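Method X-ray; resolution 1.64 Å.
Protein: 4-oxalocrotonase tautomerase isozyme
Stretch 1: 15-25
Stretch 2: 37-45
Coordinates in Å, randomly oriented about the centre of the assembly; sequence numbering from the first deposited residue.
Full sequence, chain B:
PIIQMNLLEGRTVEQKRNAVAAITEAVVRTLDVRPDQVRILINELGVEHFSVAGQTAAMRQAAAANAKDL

Stretch 1, residues 15-25: QKRNAVAAITE
Stretch 2 37-45: QVRILINEL

A helix packs here across one face of a strand from the same chain. Residues 15-25 are helical throughout, with phi/psi near -64/-43 and i to i-4 backbone hydrogen bonds, from Ala-19 N to Gln-15 O at 2.8 Å through to Glu-25 N to Ala-21 O at 3.1 Å; residues 39-45 form an extended strand with phi from -120 to -92° and psi from 118 to 138°. The two axes come within 9.3 Å of each other, and their N-to-C directions lie 144° apart, so the two segments run roughly antiparallel but clearly skewed. Register follows from the nearest CA atoms: Lys-16 CA to Ile-42 CA is 8.4 Å, Val-20 CA to Ile-40 CA 6.9 Å, and Thr-24 CA to Val-38 CA 6.3 Å. Four residues of helix therefore answer two of stretch 2, and the backbones converge toward the C-terminal end of the helix segment.

Gln-15 is out of reach, so the contact opens with Lys-16. Its CB points toward the strand, and its chain is extended after an m chi1, with chi2 to chi4 all t. The aliphatic base covers the end of Ile-42, Lys-16 CB lying 4.2 Å from Ile-42 CD1, while the amino group reaches Glu-44. There Lys-16 NZ and Glu-44 OE2, 3.0 Å apart, make a salt bridge whose hydrogen bond is weak. The CB of Glu-44 points sideways, but its m, t side chain brings the carboxylate nearer the helix.

Arg-17 turns away and Asn-18 is out of reach. Ala-19 points toward the strand, yet its small side chain makes no contact.

Val-20, with chi1 at 153° (t), points sideways and still meets the strand: Val-20 CG2 sits 3.8 Å from Ile-42 CD1, an apolar contact. Ile-40 CD1 comes alongside its carbonyl, 3.6 Å from Val-20 O. Both isoleucines are m, t, a rotamer that extends each CD1 toward the helix.

Ala-21 and Ala-22 point away. Ile-23, also m, t, points toward the strand and packs its branch methyl on Ile-40, Ile-23 CG2 to Ile-40 CD1 being 3.7 Å. Ile-40 has the largest covered area of the contact, 82 of 395 Å² summed over both sides, and its CD1 is the closest atom to Val-20, Ile-23 and Thr-24 alike.

Thr-24 points sideways, is m, and settles its hydroxyl locally: Thr-24 OG1 donates to Val-20 O at 2.7 Å, one turn back. This leaves OG1 free to accept: water 1 O lies 2.8 Å from Thr-24 OG1 and 2.9 Å from Val-38 O, donating to both and bridging the stretches. The methyl faces Val-38 (phi/psi -113/113, chi1 t), with Thr-24 CG2 4.0 Å from Val-38 CB, and Thr-24 OG1 lies 3.4 Å from Ile-40 CD1. Glu-25 turns away.

Along stretch 2, Val-38 in the loop before the strand, then Ile-40 and Ile-42, point toward the helix, while Arg-39 and Leu-41 point away.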

# COMPACT_ATOMS: atom_id res chain seq x y z
N GLN B 15 23.09 -1.01 3.82
CA GLN B 15 22.17 -0.57 4.86
C GLN B 15 20.80 -1.20 4.64
O GLN B 15 20.16 -1.65 5.58
CB GLN B 15 21.98 0.96 4.78
CG GLN B 15 22.99 1.73 5.51
CD GLN B 15 22.81 3.22 5.28
OE1 GLN B 15 22.76 3.69 4.12
NE2 GLN B 15 22.69 3.97 6.38
N LYS B 16 20.36 -1.25 3.39
CA LYS B 16 19.05 -1.92 3.06
C LYS B 16 19.14 -3.39 3.50
O LYS B 16 18.18 -3.94 4.06
CB LYS B 16 18.76 -1.79 1.54
CG LYS B 16 18.41 -0.36 1.10
CD LYS B 16 18.52 -0.37 -0.42
CE LYS B 16 18.16 0.93 -1.06
NZ LYS B 16 18.16 0.73 -2.52
N ARG B 17 20.25 -4.08 3.20
CA ARG B 17 20.39 -5.51 3.56
C ARG B 17 20.40 -5.66 5.08
O ARG B 17 19.73 -6.57 5.62
CB ARG B 17 21.69 -6.07 2.99
CG ARG B 17 21.60 -6.34 1.46
CD ARG B 17 22.90 -7.04 1.07
NE ARG B 17 23.01 -6.98 -0.38
CZ ARG B 17 24.21 -6.99 -1.00
NH1 ARG B 17 25.35 -7.08 -0.27
NH2 ARG B 17 24.30 -6.87 -2.34
N ASN B 18 21.10 -4.78 5.78
CA ASN B 18 21.08 -4.87 7.27
C ASN B 18 19.69 -4.59 7.82
O ASN B 18 19.27 -5.32 8.71
CB ASN B 18 22.09 -3.89 7.91
CG ASN B 18 23.54 -4.26 7.54
OD1 ASN B 18 23.87 -5.42 7.30
ND2 ASN B 18 24.46 -3.22 7.58
N ALA B 19 18.98 -3.59 7.25
CA ALA B 19 17.59 -3.36 7.71
C ALA B 19 16.70 -4.57 7.50
O ALA B 19 15.90 -4.89 8.36
CB ALA B 19 17.05 -2.10 6.98
N VAL B 20 16.76 -5.18 6.34
CA VAL B 20 15.93 -6.33 6.02
C VAL B 20 16.24 -7.49 7.02
O VAL B 20 15.33 -8.14 7.55
CB VAL B 20 16.28 -6.75 4.53
CG1 VAL B 20 16.04 -8.25 4.27
CG2 VAL B 20 15.55 -5.75 3.59
N ALA B 21 17.50 -7.76 7.31
CA ALA B 21 17.78 -8.78 8.31
C ALA B 21 17.33 -8.44 9.72
O ALA B 21 16.75 -9.30 10.37
CB ALA B 21 19.32 -9.02 8.30
N ALA B 22 17.52 -7.18 10.14
CA ALA B 22 17.18 -6.77 11.47
C ALA B 22 15.67 -6.71 11.65
O ALA B 22 15.14 -7.19 12.66
CB ALA B 22 17.85 -5.42 11.73
N ILE B 23 14.97 -6.20 10.64
CA ILE B 23 13.48 -6.17 10.74
C ILE B 23 12.94 -7.58 10.79
O ILE B 23 12.02 -7.90 11.57
CB ILE B 23 12.84 -5.33 9.57
CG1 ILE B 23 13.21 -3.85 9.77
CG2 ILE B 23 11.30 -5.51 9.53
CD1 ILE B 23 12.94 -2.98 8.52
N THR B 24 13.46 -8.46 9.95
CA THR B 24 12.97 -9.85 9.92
C THR B 24 13.12 -10.52 11.27
O THR B 24 12.17 -11.05 11.78
CB THR B 24 13.72 -10.64 8.83
OG1 THR B 24 13.37 -10.03 7.54
CG2 THR B 24 13.24 -12.08 8.78
N GLU B 25 14.32 -10.41 11.85
CA GLU B 25 14.54 -11.05 13.15
C GLU B 25 13.70 -10.40 14.26
O GLU B 25 13.23 -11.16 15.15
CB GLU B 25 16.05 -11.02 13.43
CG GLU B 25 16.85 -11.92 12.47
CD GLU B 25 16.37 -13.38 12.34
OE1 GLU B 25 15.78 -13.96 13.28
OE2 GLU B 25 16.55 -13.97 11.26
N GLN B 37 8.18 -16.98 6.90
CA GLN B 37 6.84 -16.37 6.85
C GLN B 37 6.95 -14.84 6.79
O GLN B 37 5.92 -14.15 6.88
CB GLN B 37 6.00 -16.75 8.06
CG GLN B 37 5.68 -18.28 8.15
CD GLN B 37 5.01 -18.59 9.51
OE1 GLN B 37 5.68 -18.86 10.51
NE2 GLN B 37 3.72 -18.47 9.54
N VAL B 38 8.20 -14.33 6.73
CA VAL B 38 8.40 -12.85 6.81
C VAL B 38 8.93 -12.31 5.49
O VAL B 38 10.03 -12.67 5.06
CB VAL B 38 9.35 -12.43 7.94
CG1 VAL B 38 9.40 -10.91 8.07
CG2 VAL B 38 8.80 -13.01 9.24
N ARG B 39 8.08 -11.50 4.83
CA ARG B 39 8.52 -10.87 3.56
C ARG B 39 8.57 -9.35 3.71
O ARG B 39 7.76 -8.77 4.43
CB ARG B 39 7.54 -11.23 2.45
CG ARG B 39 7.72 -12.69 2.04
CD ARG B 39 6.51 -13.15 1.20
NE ARG B 39 6.89 -14.46 0.64
CZ ARG B 39 7.05 -15.54 1.39
NH1 ARG B 39 6.72 -15.60 2.66
NH2 ARG B 39 7.46 -16.68 0.79
N ILE B 40 9.64 -8.73 3.20
CA ILE B 40 9.72 -7.28 3.24
C ILE B 40 9.83 -6.79 1.80
O ILE B 40 10.64 -7.35 0.94
CB ILE B 40 11.02 -6.86 4.01
CG1 ILE B 40 10.94 -7.46 5.44
CG2 ILE B 40 11.03 -5.32 4.05
CD1 ILE B 40 12.09 -7.17 6.34
N LEU B 41 9.09 -5.71 1.53
CA LEU B 41 9.12 -5.06 0.20
C LEU B 41 9.63 -3.65 0.51
O LEU B 41 9.06 -3.00 1.39
CB LEU B 41 7.67 -4.93 -0.38
CG LEU B 41 7.07 -6.25 -0.81
CD1 LEU B 41 6.95 -7.36 0.24
CD2 LEU B 41 5.73 -5.90 -1.38
N ILE B 42 10.63 -3.19 -0.22
CA ILE B 42 11.18 -1.83 -0.01
C ILE B 42 10.76 -0.98 -1.15
O ILE B 42 10.93 -1.31 -2.37
CB ILE B 42 12.70 -1.86 0.05
CG1 ILE B 42 13.17 -2.56 1.32
CG2 ILE B 42 13.22 -0.45 0.05
CD1 ILE B 42 14.71 -2.80 1.30
N ASN B 43 10.17 0.16 -0.82
CA ASN B 43 9.75 1.16 -1.82
C ASN B 43 10.57 2.37 -1.56
O ASN B 43 10.47 2.95 -0.52
CB ASN B 43 8.26 1.44 -1.70
CG ASN B 43 7.82 2.52 -2.68
OD1 ASN B 43 8.08 2.44 -3.92
ND2 ASN B 43 7.21 3.60 -2.13
N GLU B 44 11.39 2.77 -2.55
CA GLU B 44 12.18 4.01 -2.43
C GLU B 44 11.48 5.17 -2.99
O GLU B 44 10.86 5.10 -4.06
CB GLU B 44 13.50 3.91 -3.19
CG GLU B 44 14.46 2.92 -2.64
CD GLU B 44 15.82 3.10 -3.33
OE1 GLU B 44 15.79 2.94 -4.61
OE2 GLU B 44 16.75 3.39 -2.55
N LEU B 45 11.49 6.25 -2.24
CA LEU B 45 10.84 7.46 -2.64
C LEU B 45 11.84 8.52 -3.08
O LEU B 45 12.75 8.86 -2.38
CB LEU B 45 10.11 8.07 -1.45
CG LEU B 45 8.97 7.22 -0.86
CD1 LEU B 45 8.67 7.69 0.56
CD2 LEU B 45 7.78 7.20 -1.76
O HOH W 1 12.41 -11.10 5.13